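Local structure of beta-d-glucoside glucohydrolase (Hypocrea jecorina, 3ZZ1) at residues K22-V35 / G44-S56. The protein probably hydrolyses terminal, non-reducing beta-D-glucosyl residues, releasing beta-D-glucose in the breakdown of cellulose. Numbering follows the deposited sequence.
Sequences KLNLQDKVGIVSGV and GNTSPASKISYPS
Lys51 and Asp27 both leave the backbone with CG anti to their own carbonyl carbon (chi1 -73° and -72°), and beyond CG the lysine runs extended to the first turn of helix 25-32. There Lys51 NZ forms a salt bridge with Asp27 OD2 at 2.9 Å, the two side chains crossing at about a right angle. The ammonium uses the syn lone pair of OD2. The anti lone pair of the same oxygen takes Asn24 N, and Asn24 OD1 accepts from Asp27 N at 3.0 Å. This is a capping box, with Asn24 as N-cap. Waters bridge Asp27 OD1 to Lys51 N and Lys22 O to Lys51 NZ. With an alanine here instead of Asp27, the Lys51 ammonium would probably lose its countercharge and Asn24 N its capping acceptor.

Beyond the charges lies an apolar strip. Leu23 CD2 meets Ile52 CG1 at 4.0 Å, and Ile31 CD1 meets Ala49 CB at 4.1 Å. Ile31 CG1 also packs obliquely on the Tyr54 ring, which stacks edge-to-face with Trp296 of helix 282-298. A water in the plane of the Tyr54 ring, at its edge, joins Tyr54 OH, Thr46 OG1 and Ile31 O.

Near the C-terminal end of helix 25-32 the backbones come close. Ser47 N donates to Gly30 O at 2.8 Å, from above the carbonyl plane. Ser47 CB packs on Gly30 CA at 3.7 Å. Farther on, Val35 N donates to Asn45 O of strand 44-45 at 2.9 Å, the edge strand of the sheet in the TIM-barrel-related N-terminal domain. The contact thus joins the helix and the residues after it to segment 44-56: at one end by a direct ion pair flanked by bridging waters, whose carboxylate is probably also favoured by the helix N-terminus, and at the other by main-chain bonds.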
# COMPACT_ATOMS: atom_id res chain seq x y z
N LYS A 22 -5.57 -37.29 -9.86
CA LYS A 22 -4.51 -37.92 -10.66
C LYS A 22 -3.17 -37.94 -9.92
O LYS A 22 -2.18 -38.47 -10.43
CB LYS A 22 -4.38 -37.22 -12.01
CG LYS A 22 -5.67 -37.23 -12.84
CD LYS A 22 -5.58 -36.29 -14.04
CE LYS A 22 -4.68 -36.85 -15.13
NZ LYS A 22 -4.91 -36.14 -16.42
N LEU A 23 -3.13 -37.36 -8.72
CA LEU A 23 -1.87 -37.21 -8.00
C LEU A 23 -1.68 -38.18 -6.83
O LEU A 23 -2.65 -38.64 -6.23
CB LEU A 23 -1.71 -35.76 -7.51
CG LEU A 23 -1.87 -34.64 -8.55
CD1 LEU A 23 -1.79 -33.27 -7.88
CD2 LEU A 23 -0.85 -34.74 -9.69
N ASN A 24 -0.42 -38.50 -6.54
CA ASN A 24 -0.07 -39.26 -5.33
C ASN A 24 0.51 -38.32 -4.27
O ASN A 24 0.55 -37.10 -4.49
CB ASN A 24 0.87 -40.44 -5.64
CG ASN A 24 2.24 -40.00 -6.16
OD1 ASN A 24 2.75 -38.93 -5.80
ND2 ASN A 24 2.86 -40.84 -6.98
N LEU A 25 0.95 -38.86 -3.14
CA LEU A 25 1.39 -38.03 -2.02
C LEU A 25 2.63 -37.19 -2.36
O LEU A 25 2.70 -36.01 -1.98
CB LEU A 25 1.61 -38.86 -0.75
CG LEU A 25 2.03 -38.14 0.54
CD1 LEU A 25 1.09 -36.99 0.93
CD2 LEU A 25 2.16 -39.12 1.70
N GLN A 26 3.60 -37.78 -3.06
CA GLN A 26 4.82 -37.05 -3.42
C GLN A 26 4.52 -35.87 -4.34
O GLN A 26 5.07 -34.78 -4.16
CB GLN A 26 5.88 -37.98 -4.02
CG GLN A 26 7.28 -37.35 -4.09
CD GLN A 26 7.73 -36.71 -2.76
OE1 GLN A 26 7.65 -37.32 -1.69
NE2 GLN A 26 8.21 -35.46 -2.84
N ASP A 27 3.64 -36.10 -5.32
CA ASP A 27 3.12 -35.03 -6.16
C ASP A 27 2.64 -33.87 -5.30
O ASP A 27 3.05 -32.73 -5.49
CB ASP A 27 1.96 -35.54 -7.02
CG ASP A 27 2.39 -36.47 -8.12
OD1 ASP A 27 3.44 -36.23 -8.76
OD2 ASP A 27 1.66 -37.45 -8.37
N LYS A 28 1.77 -34.20 -4.34
CA LYS A 28 1.10 -33.22 -3.49
C LYS A 28 2.07 -32.48 -2.58
O LYS A 28 1.95 -31.27 -2.38
CB LYS A 28 0.00 -33.91 -2.67
CG LYS A 28 -1.16 -34.43 -3.50
CD LYS A 28 -1.96 -35.49 -2.75
CE LYS A 28 -2.97 -36.16 -3.66
NZ LYS A 28 -3.88 -37.04 -2.90
N VAL A 29 3.02 -33.23 -2.02
CA VAL A 29 4.04 -32.66 -1.13
C VAL A 29 4.96 -31.71 -1.91
O VAL A 29 5.37 -30.68 -1.38
CB VAL A 29 4.84 -33.77 -0.40
CG1 VAL A 29 6.09 -33.21 0.26
CG2 VAL A 29 3.96 -34.46 0.65
N GLY A 30 5.24 -32.05 -3.16
CA GLY A 30 6.05 -31.20 -4.04
C GLY A 30 5.37 -29.89 -4.40
O GLY A 30 6.03 -28.86 -4.58
N ILE A 31 4.04 -29.92 -4.50
CA ILE A 31 3.24 -28.74 -4.83
C ILE A 31 3.19 -27.73 -3.67
O ILE A 31 3.20 -26.51 -3.91
CB ILE A 31 1.80 -29.15 -5.29
CG1 ILE A 31 1.86 -29.90 -6.63
CG2 ILE A 31 0.87 -27.93 -5.40
CD1 ILE A 31 0.53 -30.44 -7.13
N VAL A 32 3.17 -28.23 -2.44
CA VAL A 32 3.02 -27.37 -1.26
C VAL A 32 4.35 -26.99 -0.60
O VAL A 32 4.37 -26.12 0.27
CB VAL A 32 2.08 -28.02 -0.20
CG1 VAL A 32 0.77 -28.47 -0.85
CG2 VAL A 32 2.76 -29.18 0.50
N SER A 33 5.44 -27.63 -1.01
CA SER A 33 6.74 -27.43 -0.37
C SER A 33 7.72 -26.71 -1.29
O SER A 33 8.04 -27.21 -2.38
CB SER A 33 7.34 -28.77 0.07
OG SER A 33 6.39 -29.56 0.76
N GLY A 34 8.18 -25.54 -0.86
CA GLY A 34 9.25 -24.82 -1.56
C GLY A 34 10.54 -25.62 -1.61
O GLY A 34 10.88 -26.34 -0.66
N VAL A 35 11.27 -25.49 -2.72
CA VAL A 35 12.47 -26.30 -2.96
C VAL A 35 13.65 -25.93 -2.05
O VAL A 35 14.59 -26.71 -1.89
CB VAL A 35 12.91 -26.28 -4.45
CG1 VAL A 35 11.90 -27.03 -5.31
CG2 VAL A 35 13.11 -24.85 -4.96
N GLY A 44 10.72 -17.73 -4.96
CA GLY A 44 10.15 -18.97 -4.44
C GLY A 44 9.85 -19.92 -5.57
O GLY A 44 9.47 -19.49 -6.66
N ASN A 45 10.02 -21.22 -5.32
CA ASN A 45 9.70 -22.28 -6.28
C ASN A 45 9.17 -23.53 -5.60
O ASN A 45 9.64 -23.92 -4.54
CB ASN A 45 10.93 -22.65 -7.11
CG ASN A 45 11.20 -21.67 -8.24
OD1 ASN A 45 10.49 -21.66 -9.25
ND2 ASN A 45 12.23 -20.87 -8.09
N THR A 46 8.19 -24.18 -6.23
CA THR A 46 7.72 -25.49 -5.77
C THR A 46 8.17 -26.56 -6.76
O THR A 46 8.82 -26.24 -7.76
CB THR A 46 6.18 -25.52 -5.57
OG1 THR A 46 5.53 -25.20 -6.80
CG2 THR A 46 5.75 -24.52 -4.52
N SER A 47 7.83 -27.82 -6.49
CA SER A 47 8.21 -28.92 -7.38
C SER A 47 7.13 -29.20 -8.43
O SER A 47 5.95 -29.28 -8.10
CB SER A 47 8.51 -30.18 -6.57
OG SER A 47 9.72 -30.04 -5.84
N PRO A 48 7.53 -29.35 -9.71
CA PRO A 48 6.54 -29.57 -10.78
C PRO A 48 5.80 -30.91 -10.66
O PRO A 48 6.34 -31.89 -10.12
CB PRO A 48 7.39 -29.54 -12.06
CG PRO A 48 8.78 -29.89 -11.62
CD PRO A 48 8.91 -29.29 -10.24
N ALA A 49 4.56 -30.94 -11.14
CA ALA A 49 3.78 -32.17 -11.23
C ALA A 49 3.35 -32.38 -12.68
O ALA A 49 2.32 -31.86 -13.13
CB ALA A 49 2.58 -32.12 -10.28
N SER A 50 4.15 -33.15 -13.40
CA SER A 50 3.99 -33.36 -14.83
C SER A 50 2.71 -34.10 -15.20
O SER A 50 2.20 -33.95 -16.31
CB SER A 50 5.20 -34.13 -15.37
OG SER A 50 5.32 -35.39 -14.72
N LYS A 51 2.20 -34.90 -14.26
CA LYS A 51 0.98 -35.68 -14.47
C LYS A 51 -0.22 -34.79 -14.82
O LYS A 51 -1.15 -35.24 -15.48
CB LYS A 51 0.65 -36.51 -13.23
CG LYS A 51 1.57 -37.70 -13.02
CD LYS A 51 1.32 -38.33 -11.66
CE LYS A 51 2.53 -39.10 -11.18
NZ LYS A 51 2.25 -39.83 -9.92
N ILE A 52 -0.17 -33.54 -14.38
CA ILE A 52 -1.22 -32.56 -14.67
C ILE A 52 -0.67 -31.31 -15.37
O ILE A 52 -1.33 -30.26 -15.41
CB ILE A 52 -2.02 -32.17 -13.40
CG1 ILE A 52 -1.07 -31.68 -12.30
CG2 ILE A 52 -2.85 -33.36 -12.91
CD1 ILE A 52 -1.73 -30.75 -11.31
N SER A 53 0.54 -31.44 -15.92
CA SER A 53 1.23 -30.35 -16.63
C SER A 53 1.39 -29.10 -15.75
O SER A 53 1.36 -27.97 -16.24
CB SER A 53 0.53 -30.02 -17.96
OG SER A 53 0.59 -31.12 -18.85
N TYR A 54 1.57 -29.33 -14.45
CA TYR A 54 1.80 -28.27 -13.49
C TYR A 54 3.29 -27.97 -13.42
O TYR A 54 4.08 -28.86 -13.10
CB TYR A 54 1.26 -28.67 -12.11
CG TYR A 54 1.26 -27.55 -11.10
CD1 TYR A 54 0.41 -26.45 -11.24
CD2 TYR A 54 2.11 -27.58 -10.00
CE1 TYR A 54 0.41 -25.41 -10.31
CE2 TYR A 54 2.11 -26.56 -9.06
CZ TYR A 54 1.27 -25.48 -9.22
OH TYR A 54 1.29 -24.46 -8.29
N PRO A 55 3.68 -26.73 -13.74
CA PRO A 55 5.10 -26.39 -13.76
C PRO A 55 5.62 -26.20 -12.34
O PRO A 55 4.85 -26.24 -11.39
CB PRO A 55 5.11 -25.05 -14.50
CG PRO A 55 3.82 -24.41 -14.12
CD PRO A 55 2.83 -25.55 -14.01
N SER A 56 6.93 -26.01 -12.21
CA SER A 56 7.48 -25.51 -10.96
C SER A 56 6.94 -24.09 -10.83
O SER A 56 7.28 -23.23 -11.64
CB SER A 56 9.00 -25.50 -11.02
OG SER A 56 9.54 -24.79 -9.92
O HOH W 1 -0.62 -40.33 -9.35
O HOH W 2 5.00 -32.21 -7.23
O HOH W 3 3.40 -35.52 -11.47
O HOH W 4 2.84 -25.03 -6.21
O HOH W 5 8.93 -29.51 -3.30